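Local coordinates for packaging protein UL32 (Human herpesvirus 8 type M, PDB 6XF9) that forms a pentameric ring required for herpesviral packaging, binds zinc, and probably directs new capsids to nuclear replication compartments where viral DNA is cleaved and packaged, at residues Val3-Gly8 / Pro222-Ala227; Leu20-Leu25 / Pro263-Pro268; Ser24-His29 / Thr273-Cys278; Phe137-Ala142 / Leu406-Thr411; His305-Lys310 / Tyr345-Leu350. All coordinates share one frame; numbering follows the deposited sequence.

Contact 1: residues Val3-Gly8 / Pro222-Ala227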
# COMPACT_ATOMS: atom_id res chain seq x y z
N VAL D 3 -40.69 42.42 -4.85
CA VAL D 3 -40.66 41.03 -5.30
C VAL D 3 -39.42 40.80 -6.16
O VAL D 3 -39.20 41.55 -7.12
CB VAL D 3 -41.93 40.69 -6.10
CG1 VAL D 3 -41.73 39.43 -6.90
CG2 VAL D 3 -43.09 40.50 -5.17
N PRO D 4 -38.59 39.80 -5.85
CA PRO D 4 -37.39 39.53 -6.64
C PRO D 4 -37.69 38.83 -7.96
O PRO D 4 -38.82 38.43 -8.24
CB PRO D 4 -36.57 38.62 -5.72
CG PRO D 4 -37.02 39.00 -4.34
CD PRO D 4 -38.50 39.21 -4.50
N TRP D 5 -36.64 38.67 -8.77
CA TRP D 5 -36.71 37.97 -10.06
C TRP D 5 -37.62 38.69 -11.04
O TRP D 5 -38.43 38.07 -11.74
CB TRP D 5 -37.16 36.52 -9.89
CG TRP D 5 -36.06 35.57 -10.15
CD1 TRP D 5 -35.92 34.77 -11.25
CD2 TRP D 5 -34.93 35.31 -9.32
NE1 TRP D 5 -34.76 34.04 -11.15
CE2 TRP D 5 -34.13 34.35 -9.98
CE3 TRP D 5 -34.50 35.81 -8.07
CZ2 TRP D 5 -32.93 33.86 -9.44
CZ3 TRP D 5 -33.31 35.33 -7.53
CH2 TRP D 5 -32.54 34.36 -8.22
N GLN D 6 -37.47 40.00 -11.14
CA GLN D 6 -38.32 40.77 -12.04
C GLN D 6 -37.49 41.38 -13.13
O GLN D 6 -36.59 42.19 -12.85
CB GLN D 6 -39.10 41.84 -11.30
CG GLN D 6 -40.05 41.23 -10.33
CD GLN D 6 -41.28 42.05 -10.11
OE1 GLN D 6 -42.25 41.93 -10.89
NE2 GLN D 6 -41.29 42.86 -9.05
N LEU D 7 -37.80 41.02 -14.37
CA LEU D 7 -37.09 41.60 -15.50
C LEU D 7 -37.00 43.12 -15.39
O LEU D 7 -35.91 43.70 -15.55
CB LEU D 7 -37.80 41.18 -16.78
CG LEU D 7 -37.23 41.59 -18.13
CD1 LEU D 7 -35.72 41.49 -18.14
CD2 LEU D 7 -37.85 40.66 -19.18
N GLY D 8 -38.10 43.76 -14.98
CA GLY D 8 -38.08 45.20 -14.79
C GLY D 8 -37.00 45.67 -13.83
O GLY D 8 -36.37 46.71 -14.05
N PRO D 222 -42.20 38.10 -16.12
CA PRO D 222 -41.55 38.02 -17.44
C PRO D 222 -40.36 37.06 -17.48
O PRO D 222 -39.56 36.96 -16.54
CB PRO D 222 -41.09 39.46 -17.70
CG PRO D 222 -41.92 40.31 -16.80
CD PRO D 222 -42.21 39.48 -15.60
N SER D 223 -40.23 36.37 -18.61
CA SER D 223 -39.10 35.48 -18.84
C SER D 223 -37.82 36.28 -18.93
O SER D 223 -37.76 37.31 -19.59
CB SER D 223 -39.30 34.68 -20.12
OG SER D 223 -38.05 34.32 -20.68
N LEU D 224 -36.77 35.78 -18.27
CA LEU D 224 -35.47 36.43 -18.34
C LEU D 224 -34.64 35.95 -19.51
O LEU D 224 -33.50 36.42 -19.68
CB LEU D 224 -34.69 36.22 -17.03
CG LEU D 224 -35.43 36.64 -15.76
CD1 LEU D 224 -34.56 36.52 -14.53
CD2 LEU D 224 -35.93 38.06 -15.90
N LEU D 225 -35.15 35.01 -20.31
CA LEU D 225 -34.39 34.52 -21.46
C LEU D 225 -33.85 35.61 -22.38
O LEU D 225 -32.66 35.52 -22.75
CB LEU D 225 -35.26 33.56 -22.28
CG LEU D 225 -35.09 32.13 -21.85
CD1 LEU D 225 -35.88 31.22 -22.77
CD2 LEU D 225 -33.61 31.84 -21.93
N PRO D 226 -34.60 36.66 -22.75
CA PRO D 226 -34.01 37.67 -23.63
C PRO D 226 -32.77 38.31 -23.03
O PRO D 226 -31.77 38.52 -23.74
CB PRO D 226 -35.16 38.67 -23.82
CG PRO D 226 -36.39 37.86 -23.61
CD PRO D 226 -36.03 36.95 -22.50
N ALA D 227 -32.80 38.64 -21.73
CA ALA D 227 -31.64 39.24 -21.08
C ALA D 227 -30.44 38.32 -21.17
O ALA D 227 -29.31 38.76 -21.43
CB ALA D 227 -31.95 39.56 -19.63
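Two helix entrances meet here: the N-terminal loop running into helix 7-12, with Gln-6 at its N-cap position, and the loop leading into helix 225-235. Leu-7, in the first turn of its helix, carries most of the contact. Its CG stands anti to the backbone N (chi1 -177°), which sends the side chain straight at the facing loop. CB lies against Leu-224 CD2 at 3.7 Å, and CD2 reaches Pro-222 CB at 3.8 Å. The same methyl comes within 3.4 Å of the carbonyl O of Ser-223, while CD1 is at the limit of contact with Ala-227 CB, 4.5 Å, in the first turn of helix 225-235. Leu-224 and Leu-7 run antiparallel alongside each other, so a methyl of one lies along the shaft of the other. The second methyl of Leu-224, CD1, meets Trp-5 CD1 at 4.0 Å, the leucine standing roughly perpendicular to the tryptophan. Trp-5 suits this buried place because its NE1 is bonded to Ala-303 O and its ring stacks edge-to-face with Phe-386; its backbone N is tied to Asp-98. Its left-handed backbone (phi 63°) turns the chain just ahead of Gln-6, whose amide NE2 donates back to Val-3 O at 3.1 Å. Ser-223 points its CB away from Leu-7; its OG accepts from Leu-225 N at 3.0 Å. Gln-6 NE2 and Ser-223 OG thus serve their own segments, and a serine-capped start of helix 225-235 packs on the start of helix 7-12 through Leu-7, Leu-224 and Pro-222.

Contact 2: residues Leu20-Leu25 / Pro263-Pro268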
# COMPACT_ATOMS: atom_id res chain seq x y z
N LEU D 20 -21.22 45.75 -13.43
CA LEU D 20 -20.95 44.38 -12.96
C LEU D 20 -20.58 43.45 -14.12
O LEU D 20 -19.64 42.66 -13.99
CB LEU D 20 -22.17 43.82 -12.21
CG LEU D 20 -22.08 42.37 -11.75
CD1 LEU D 20 -20.95 42.22 -10.78
CD2 LEU D 20 -23.38 41.92 -11.13
N LEU D 21 -21.32 43.50 -15.23
CA LEU D 21 -20.98 42.64 -16.36
C LEU D 21 -19.59 42.95 -16.92
O LEU D 21 -18.83 42.04 -17.26
CB LEU D 21 -22.02 42.77 -17.47
CG LEU D 21 -23.42 42.20 -17.29
CD1 LEU D 21 -24.32 42.64 -18.45
CD2 LEU D 21 -23.35 40.70 -17.22
N ALA D 22 -19.24 44.23 -17.02
CA ALA D 22 -17.92 44.58 -17.54
C ALA D 22 -16.83 44.03 -16.64
O ALA D 22 -15.82 43.51 -17.12
CB ALA D 22 -17.79 46.09 -17.70
N ALA D 23 -17.00 44.16 -15.32
CA ALA D 23 -16.04 43.61 -14.36
C ALA D 23 -16.09 42.08 -14.25
O ALA D 23 -15.36 41.51 -13.43
CB ALA D 23 -16.28 44.23 -12.98
N SER D 24 -16.95 41.40 -15.03
CA SER D 24 -17.13 39.96 -14.94
C SER D 24 -16.65 39.22 -16.19
O SER D 24 -16.93 38.03 -16.35
CB SER D 24 -18.60 39.65 -14.67
OG SER D 24 -18.95 40.15 -13.39
N LEU D 25 -15.91 39.90 -17.07
CA LEU D 25 -15.28 39.26 -18.20
C LEU D 25 -13.83 38.96 -17.83
O LEU D 25 -13.25 39.60 -16.95
CB LEU D 25 -15.32 40.16 -19.43
CG LEU D 25 -16.68 40.54 -20.00
CD1 LEU D 25 -16.55 41.77 -20.92
CD2 LEU D 25 -17.36 39.41 -20.71
N PRO D 263 -28.79 46.85 -27.48
CA PRO D 263 -27.82 45.97 -26.82
C PRO D 263 -27.64 46.31 -25.34
O PRO D 263 -27.06 47.36 -25.03
CB PRO D 263 -26.52 46.23 -27.58
CG PRO D 263 -26.66 47.63 -28.08
CD PRO D 263 -28.14 47.97 -28.18
N PHE D 264 -28.12 45.43 -24.45
CA PHE D 264 -28.09 45.70 -23.01
C PHE D 264 -26.68 46.03 -22.58
O PHE D 264 -26.47 46.91 -21.74
CB PHE D 264 -28.62 44.50 -22.22
CG PHE D 264 -28.67 44.69 -20.72
CD1 PHE D 264 -27.53 44.56 -19.94
CD2 PHE D 264 -29.86 44.96 -20.08
CE1 PHE D 264 -27.59 44.73 -18.55
CE2 PHE D 264 -29.92 45.13 -18.69
CZ PHE D 264 -28.78 45.01 -17.93
N PHE D 265 -25.70 45.33 -23.14
CA PHE D 265 -24.35 45.39 -22.63
C PHE D 265 -23.33 45.46 -23.76
O PHE D 265 -23.37 44.65 -24.69
CB PHE D 265 -24.12 44.13 -21.78
CG PHE D 265 -22.71 43.90 -21.38
CD1 PHE D 265 -22.03 44.83 -20.62
CD2 PHE D 265 -22.09 42.71 -21.70
CE1 PHE D 265 -20.74 44.60 -20.21
CE2 PHE D 265 -20.79 42.46 -21.31
CZ PHE D 265 -20.11 43.42 -20.55
N SER D 266 -22.40 46.41 -23.64
CA SER D 266 -21.29 46.59 -24.57
C SER D 266 -19.99 46.30 -23.83
O SER D 266 -19.65 47.04 -22.88
CB SER D 266 -21.27 48.00 -25.16
OG SER D 266 -21.13 48.97 -24.14
N PRO D 267 -19.21 45.29 -24.23
CA PRO D 267 -18.00 44.94 -23.47
C PRO D 267 -16.84 45.86 -23.81
O PRO D 267 -16.67 46.28 -24.96
CB PRO D 267 -17.69 43.50 -23.93
CG PRO D 267 -18.31 43.39 -25.28
CD PRO D 267 -19.54 44.30 -25.27
N PRO D 268 -15.98 46.13 -22.84
CA PRO D 268 -14.77 46.91 -23.11
C PRO D 268 -13.79 46.17 -24.01
O PRO D 268 -13.84 44.95 -24.19
CB PRO D 268 -14.16 47.13 -21.72
CG PRO D 268 -14.75 46.05 -20.85
CD PRO D 268 -16.11 45.76 -21.42
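The hydroxyl OG of Ser-24 is the best-held polar atom, gripped by one short bond: it donates to Leu-20 O at 2.7 Å, approaching from above the carbonyl plane. Serine suits this spot because it can reach back four residues to a carbonyl at the end of helix 14-22. The backbone N of the same residue donates to Leu-21 O at 3.0 Å; a type I turn from Ala-22 to Leu-25 follows on from the helix. Thus secured, the helix end and the turn after it offer their apolar side chains to the loop 263-268, and the Phe-265 ring lies at the centre of what they touch. Its CG stands anti to the backbone N (chi1 169°), which carries the ring to the helix. Leu-21 covers one face: its CB makes a CH-pi contact 3.6 Å from the ring centroid and 16° off the normal. Further out, Leu-21 CD1 presses on Phe-265 CG at 3.6 Å and also meets Phe-264 CE1 at 3.9 Å. The backbone N of Pro-267 lies over the opposite face of the ring. Leu-25 comes tip to tip at the edge, its CD1 3.9 Å from Phe-265 CZ, and the same methyl touches Pro-267 CB at 3.7 Å. The small Ala-22 lets Pro-268 close in, CB to CD at 4.1 Å. Between the two segments the join is therefore one of dispersion and shape; Gln-18 of the same helix bonds Phe-264 O, and helix 225-235 holds the loop by Asp-230 and Thr-234.

Contact 3: residues Ser24-His29 / Thr273-Cys278; sequences SLLPEH and TSQGPC
Leu-26 leaves the short strand 26-27 with CB aimed at the loop 273-278, and CG is placed beside the backbone N (chi1 -75°). CG comes 3.9 Å from Cys-278 SG, and CD1 closes on the same sulfur to 3.6 Å. At its tip CD1 also rests on the amide of Gln-275, as near as 3.1 Å to OE1. That is a tight van der Waals contact, for the amide's polar partners lie elsewhere: OE1 accepts from Leu-286 N, and NE2 donates to Asp-272 OD2. Held at both ends, the flat amide gives the methyl a fixed surface. The preceding Leu-25 leans its CD2 on the carbonyl O of Gly-276 at 3.1 Å. Gly-276 adopts a positive phi of 63°, and a side chain there would collide with the Pro-277 ring, so the absence of CB fits the turn. Pro-277 is the centre of an inverse gamma turn, in which Cys-278 N makes a weak bond to Gly-276 O at 2.6 Å. Pro-277 CA makes a CA-H...O contact with Ser-24 O at 3.1 Å. A short, weakly bonded antiparallel pairing of 26-27 with 271-272 continues the join, Leu-26 bonding Asp-272 through the backbone. The chemistry implies a division of labour: Asp-272 and Leu-286 fix Gln-275, Leu-279 bonds the Ser-24 backbone, and the contact itself supplies packing, methyls on sulfur, amide and carbonyl.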
# COMPACT_ATOMS: atom_id res chain seq x y z
N SER D 24 -16.95 41.40 -15.03
CA SER D 24 -17.13 39.96 -14.94
C SER D 24 -16.65 39.22 -16.19
O SER D 24 -16.93 38.03 -16.35
CB SER D 24 -18.60 39.65 -14.67
OG SER D 24 -18.95 40.15 -13.39
N LEU D 25 -15.91 39.90 -17.07
CA LEU D 25 -15.28 39.26 -18.20
C LEU D 25 -13.83 38.96 -17.83
O LEU D 25 -13.25 39.60 -16.95
CB LEU D 25 -15.32 40.16 -19.43
CG LEU D 25 -16.68 40.54 -20.00
CD1 LEU D 25 -16.55 41.77 -20.92
CD2 LEU D 25 -17.36 39.41 -20.71
N LEU D 26 -13.25 37.97 -18.49
CA LEU D 26 -11.85 37.62 -18.24
C LEU D 26 -10.90 38.51 -19.04
O LEU D 26 -11.29 39.09 -20.05
CB LEU D 26 -11.63 36.15 -18.58
CG LEU D 26 -12.20 35.18 -17.57
CD1 LEU D 26 -12.19 33.81 -18.15
CD2 LEU D 26 -11.32 35.22 -16.33
N PRO D 27 -9.63 38.63 -18.60
CA PRO D 27 -8.65 39.42 -19.37
C PRO D 27 -8.37 38.82 -20.75
O PRO D 27 -8.30 37.59 -20.91
CB PRO D 27 -7.40 39.38 -18.49
CG PRO D 27 -7.88 39.10 -17.12
CD PRO D 27 -9.11 38.25 -17.28
N GLU D 28 -8.19 39.70 -21.75
CA GLU D 28 -8.03 39.25 -23.13
C GLU D 28 -6.74 38.45 -23.31
O GLU D 28 -6.75 37.35 -23.87
CB GLU D 28 -8.07 40.44 -24.09
N HIS D 29 -5.63 39.00 -22.84
CA HIS D 29 -4.31 38.37 -22.97
C HIS D 29 -3.70 38.42 -21.58
O HIS D 29 -2.84 39.27 -21.29
CB HIS D 29 -3.46 39.06 -24.04
CG HIS D 29 -4.12 39.13 -25.39
ND1 HIS D 29 -4.34 38.02 -26.17
CD2 HIS D 29 -4.59 40.18 -26.10
CE1 HIS D 29 -4.91 38.38 -27.31
NE2 HIS D 29 -5.08 39.69 -27.29
N THR D 273 -13.87 38.63 -24.96
CA THR D 273 -15.25 38.62 -25.42
C THR D 273 -15.69 37.28 -26.04
O THR D 273 -16.69 37.27 -26.77
CB THR D 273 -15.47 39.76 -26.42
OG1 THR D 273 -14.70 39.52 -27.61
CG2 THR D 273 -15.03 41.07 -25.80
N SER D 274 -15.01 36.16 -25.78
CA SER D 274 -15.51 34.85 -26.22
C SER D 274 -16.04 34.00 -25.07
O SER D 274 -16.62 32.94 -25.32
CB SER D 274 -14.42 34.08 -26.96
OG SER D 274 -13.41 33.72 -26.04
N GLN D 275 -15.85 34.44 -23.83
CA GLN D 275 -16.18 33.68 -22.63
C GLN D 275 -17.26 34.36 -21.79
O GLN D 275 -17.59 33.84 -20.73
CB GLN D 275 -14.94 33.49 -21.76
CG GLN D 275 -13.96 32.43 -22.22
CD GLN D 275 -12.80 32.28 -21.27
OE1 GLN D 275 -12.89 31.59 -20.26
NE2 GLN D 275 -11.70 32.93 -21.58
N GLY D 276 -17.78 35.51 -22.22
CA GLY D 276 -18.91 36.12 -21.56
C GLY D 276 -18.61 36.54 -20.13
O GLY D 276 -17.47 36.45 -19.66
N PRO D 277 -19.63 37.02 -19.42
CA PRO D 277 -19.45 37.43 -18.02
C PRO D 277 -19.36 36.20 -17.13
O PRO D 277 -20.07 36.08 -16.13
CB PRO D 277 -20.70 38.27 -17.75
CG PRO D 277 -21.74 37.67 -18.65
CD PRO D 277 -21.04 37.06 -19.84
N CYS D 278 -18.47 35.28 -17.51
CA CYS D 278 -18.40 33.96 -16.88
C CYS D 278 -17.91 34.02 -15.44
O CYS D 278 -18.05 33.03 -14.73
CB CYS D 278 -17.50 33.03 -17.70
SG CYS D 278 -15.80 33.62 -17.91

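Contact 4: residues Phe137-Ala142 / Leu406-Thr411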
# COMPACT_ATOMS: atom_id res chain seq x y z
N PHE D 137 -27.08 33.64 4.58
CA PHE D 137 -28.37 34.04 5.15
C PHE D 137 -29.12 32.92 5.85
O PHE D 137 -30.08 33.20 6.58
CB PHE D 137 -29.28 34.60 4.05
CG PHE D 137 -29.49 33.66 2.90
CD1 PHE D 137 -30.38 32.60 2.99
CD2 PHE D 137 -28.77 33.84 1.72
CE1 PHE D 137 -30.58 31.73 1.93
CE2 PHE D 137 -28.95 32.97 0.64
CZ PHE D 137 -29.86 31.91 0.76
N LYS D 138 -28.74 31.65 5.63
CA LYS D 138 -29.42 30.54 6.27
C LYS D 138 -29.30 30.69 7.78
O LYS D 138 -28.28 31.14 8.29
CB LYS D 138 -28.82 29.20 5.82
CG LYS D 138 -29.33 28.68 4.49
CD LYS D 138 -28.56 27.42 4.08
CE LYS D 138 -29.02 26.22 4.90
NZ LYS D 138 -28.48 24.91 4.42
N THR D 139 -30.38 30.37 8.51
CA THR D 139 -30.29 30.39 9.96
C THR D 139 -29.68 29.07 10.41
O THR D 139 -30.25 28.01 10.16
CB THR D 139 -31.65 30.62 10.61
OG1 THR D 139 -32.43 29.45 10.42
CG2 THR D 139 -32.36 31.78 9.91
N THR D 140 -28.51 29.14 11.04
CA THR D 140 -27.76 27.96 11.45
C THR D 140 -27.49 28.02 12.95
O THR D 140 -27.23 29.10 13.50
CB THR D 140 -26.42 27.85 10.68
OG1 THR D 140 -25.57 28.95 11.05
CG2 THR D 140 -26.63 27.88 9.15
N ALA D 141 -27.55 26.86 13.60
CA ALA D 141 -27.26 26.80 15.03
C ALA D 141 -25.79 27.08 15.28
O ALA D 141 -24.92 26.73 14.47
CB ALA D 141 -27.65 25.44 15.59
N ALA D 142 -25.49 27.70 16.42
CA ALA D 142 -24.12 28.08 16.70
C ALA D 142 -23.21 26.86 16.74
O ALA D 142 -22.11 26.88 16.18
CB ALA D 142 -24.06 28.86 18.01
N LEU D 406 -38.02 30.67 7.61
CA LEU D 406 -38.06 29.96 6.34
C LEU D 406 -36.69 29.78 5.71
O LEU D 406 -36.60 29.26 4.59
CB LEU D 406 -38.97 30.68 5.34
CG LEU D 406 -40.48 30.53 5.39
CD1 LEU D 406 -41.07 31.71 4.65
CD2 LEU D 406 -40.95 29.26 4.77
N LEU D 407 -35.62 30.21 6.39
CA LEU D 407 -34.30 30.21 5.78
C LEU D 407 -33.37 29.19 6.41
O LEU D 407 -32.16 29.22 6.15
CB LEU D 407 -33.67 31.60 5.86
CG LEU D 407 -34.47 32.67 5.11
CD1 LEU D 407 -33.77 34.01 5.13
CD2 LEU D 407 -34.78 32.24 3.68
N ASP D 408 -33.93 28.30 7.21
CA ASP D 408 -33.18 27.21 7.81
C ASP D 408 -32.68 26.19 6.76
O ASP D 408 -31.57 25.67 6.86
CB ASP D 408 -34.02 26.49 8.87
CG ASP D 408 -34.43 27.41 10.00
OD1 ASP D 408 -34.06 28.60 9.96
OD2 ASP D 408 -35.13 26.94 10.92
N ALA D 409 -33.52 25.92 5.75
CA ALA D 409 -33.22 24.91 4.74
C ALA D 409 -34.22 24.99 3.59
O ALA D 409 -35.40 25.25 3.80
CB ALA D 409 -33.26 23.49 5.33
N ASN D 410 -33.72 24.70 2.40
CA ASN D 410 -34.55 24.54 1.22
C ASN D 410 -35.26 23.21 1.36
O ASN D 410 -34.61 22.18 1.54
CB ASN D 410 -33.66 24.60 -0.03
CG ASN D 410 -34.37 24.20 -1.32
OD1 ASN D 410 -35.15 23.25 -1.35
ND2 ASN D 410 -34.07 24.91 -2.42
N THR D 411 -36.60 23.22 1.40
CA THR D 411 -37.29 21.97 1.71
C THR D 411 -37.34 21.02 0.52
O THR D 411 -37.85 19.90 0.69
CB THR D 411 -38.71 22.22 2.21
OG1 THR D 411 -39.53 22.75 1.15
CG2 THR D 411 -38.68 23.21 3.36
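Leu-407, Thr-139 and Asp-408 lose the most surface where the loop after helix 124-133 meets the loop before helix 416-430. Leu-407 turns its side chain toward the other loop, with CG anti to its carbonyl carbon (chi1 -61°). Its CD1 comes 4.2 Å from Phe-137 CD1 and its CB 4.0 Å from Phe-137 O. Such a branched apolar side chain suits a buried place beside an aromatic ring, and helix 71-83 packs on both through Cys-79. The backbone of Leu-407 also takes part: its O accepts from Thr-139 N at 3.2 Å. With an N-H...O angle of 144° the bond is somewhat bent, and the donor approaches well above the carbonyl plane, 62° out of it and off the lone pairs. Lys-138 CA adds a CA-H...O contact to the same oxygen at 3.0 Å. The side chain of Thr-139 lies aslant that of Asp-408, and its CG2 is 4.3 Å from Leu-407 CB. Its OG1 is modelled 1.9 Å from Asp-408 OD1, shorter than a real hydrogen bond, so nothing can be read from that pair. Lys-138 bends at chi3 to lay its CE 3.3 Å from Asp-408 O, while NZ goes on to a salt bridge with Asp-414. Phe-137 follows the zinc ligand Cys-136, and its side chain is about 5 Å from that of the ligand His-130. Thr-140 packs on Asn-325 of a neighbouring subunit. The chemistry implies that one off-plane backbone bond beside an apolar Leu-Phe pair fastens the chain leaving a zinc site to a distant loop.

Contact 5: residues His305-Lys310 / Tyr345-Leu350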
# COMPACT_ATOMS: atom_id res chain seq x y z
N HIS D 305 -36.59 31.11 -16.83
CA HIS D 305 -37.83 30.93 -17.54
C HIS D 305 -38.81 30.07 -16.76
O HIS D 305 -38.43 29.02 -16.22
CB HIS D 305 -37.57 30.28 -18.90
CG HIS D 305 -38.73 30.38 -19.83
ND1 HIS D 305 -39.92 29.70 -19.62
CD2 HIS D 305 -38.89 31.05 -20.99
CE1 HIS D 305 -40.75 29.96 -20.61
NE2 HIS D 305 -40.15 30.77 -21.46
N PRO D 306 -40.10 30.45 -16.76
CA PRO D 306 -41.04 29.85 -15.81
C PRO D 306 -41.38 28.40 -16.07
O PRO D 306 -41.84 27.73 -15.14
CB PRO D 306 -42.29 30.73 -15.94
CG PRO D 306 -41.77 32.05 -16.47
CD PRO D 306 -40.65 31.66 -17.40
N GLU D 307 -41.28 27.91 -17.30
CA GLU D 307 -41.66 26.53 -17.56
C GLU D 307 -40.49 25.61 -17.88
O GLU D 307 -40.71 24.46 -18.26
CB GLU D 307 -42.72 26.49 -18.66
CG GLU D 307 -42.51 27.55 -19.69
CD GLU D 307 -43.68 27.73 -20.65
OE1 GLU D 307 -44.51 26.79 -20.78
OE2 GLU D 307 -43.78 28.82 -21.26
N ALA D 308 -39.24 26.07 -17.68
CA ALA D 308 -38.10 25.19 -17.93
C ALA D 308 -38.05 24.03 -16.94
O ALA D 308 -37.93 22.88 -17.39
CB ALA D 308 -36.79 25.99 -17.93
N PRO D 309 -38.19 24.24 -15.62
CA PRO D 309 -38.15 23.09 -14.70
C PRO D 309 -39.09 21.96 -15.06
O PRO D 309 -38.68 20.80 -15.15
CB PRO D 309 -38.50 23.73 -13.35
CG PRO D 309 -37.92 25.08 -13.44
CD PRO D 309 -38.13 25.52 -14.87
N LYS D 310 -40.36 22.28 -15.29
CA LYS D 310 -41.30 21.22 -15.59
C LYS D 310 -41.11 20.69 -17.00
O LYS D 310 -41.32 19.49 -17.25
CB LYS D 310 -42.72 21.72 -15.39
CG LYS D 310 -43.67 20.65 -14.94
CD LYS D 310 -45.11 20.96 -15.33
CE LYS D 310 -45.86 19.69 -15.75
NZ LYS D 310 -46.19 18.80 -14.58
N TYR D 345 -45.75 20.68 -24.84
CA TYR D 345 -46.07 21.15 -23.50
C TYR D 345 -45.43 22.48 -23.16
O TYR D 345 -45.73 23.03 -22.09
CB TYR D 345 -45.62 20.10 -22.47
CG TYR D 345 -44.29 19.42 -22.79
CD1 TYR D 345 -43.07 19.96 -22.39
CD2 TYR D 345 -44.27 18.23 -23.51
CE1 TYR D 345 -41.86 19.33 -22.71
CE2 TYR D 345 -43.09 17.60 -23.83
CZ TYR D 345 -41.89 18.14 -23.44
OH TYR D 345 -40.71 17.47 -23.77
N VAL D 346 -44.56 23.01 -24.01
CA VAL D 346 -43.93 24.31 -23.76
C VAL D 346 -44.69 25.33 -24.60
O VAL D 346 -44.77 25.20 -25.82
CB VAL D 346 -42.43 24.29 -24.12
CG1 VAL D 346 -41.80 25.66 -23.87
CG2 VAL D 346 -41.69 23.21 -23.35
N SER D 347 -45.28 26.33 -23.93
CA SER D 347 -46.03 27.34 -24.66
C SER D 347 -45.07 28.33 -25.32
O SER D 347 -45.08 28.51 -26.54
CB SER D 347 -47.03 28.04 -23.74
OG SER D 347 -46.45 29.14 -23.06
N ASP D 348 -44.24 29.01 -24.51
CA ASP D 348 -43.27 29.97 -25.01
C ASP D 348 -42.39 29.33 -26.09
O ASP D 348 -41.55 28.47 -25.79
CB ASP D 348 -42.37 30.49 -23.89
CG ASP D 348 -41.46 31.62 -24.36
OD1 ASP D 348 -41.17 31.70 -25.57
OD2 ASP D 348 -40.96 32.40 -23.50
N PRO D 349 -42.52 29.76 -27.35
CA PRO D 349 -41.70 29.17 -28.41
C PRO D 349 -40.22 29.52 -28.32
O PRO D 349 -39.42 28.85 -28.99
CB PRO D 349 -42.34 29.72 -29.69
CG PRO D 349 -42.93 31.02 -29.27
CD PRO D 349 -43.39 30.84 -27.85
N LEU D 350 -39.81 30.56 -27.59
CA LEU D 350 -38.38 30.82 -27.45
C LEU D 350 -37.70 29.73 -26.63
O LEU D 350 -36.72 29.12 -27.07
CB LEU D 350 -38.13 32.19 -26.82
CG LEU D 350 -36.66 32.57 -26.70
CD1 LEU D 350 -35.99 32.61 -28.06
CD2 LEU D 350 -36.46 33.88 -25.97
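Two acidic side chains form the first shell, one from each segment. Asp-348 takes a hydrogen bond from His-305: NE2 donates to OD2 at 2.7 Å with an angle of 155°. The acceptor lies near the ring plane at the edge of the imidazole, but the donor comes from above the carboxylate, the two planes being 46° apart. Glu-307 reaches the other way with an extended chain. Its OE1 accepts from Ser-347 N at 3.3 Å. Its OE2 holds two donors, Ser-347 OG at 3.2 Å through the syn lone pair and Asp-348 N at 3.3 Å from above the plane. A glutamate is long enough to span this gap. The second shell fixes these groups. Glu-307 N donates almost straight to His-305 ND1 at 3.2 Å, in the ring plane, so the imidazole is gripped at both nitrogens. Asp-348, at the N-cap position of helix 349-357, accepts from Leu-350 N at its OD1 (2.7 Å). Glu-307 occupies the N-cap position of helix 308-321. Leu-225 and Leu-351 also pack directly on His-305, and Val-346 touches Ala-311. With ND1 accepting and NE2 donating, the geometry is consistent with a neutral histidine, although the nearby carboxylates might raise its pKa; the contact's chemistry implies a directional polar brace tying two helix starts together.

None of the five is wholly core: contact 3 is the most buried, while contacts 1, 2, 4 and 5 mix buried with exposed residues. Contacts 2 and 3 start from the same run of chain, share Ser-24 and Leu-25, and touch where Leu-21 meets Pro-277. Contacts 1 and 5 also touch, Ser-223 and Leu-225 packing on His-305, so the apolar start of helix 225-235 borders the polar brace. Contact 4 lies on the opposite side of the chain's centre from contacts 2 and 3. Contacts 1 and 2 join by apolar packing; contact 3 sets methyls against sulfur, amide and carbonyl groups; contact 4 adds one backbone bond, and contact 5 relies on carboxylates and histidine.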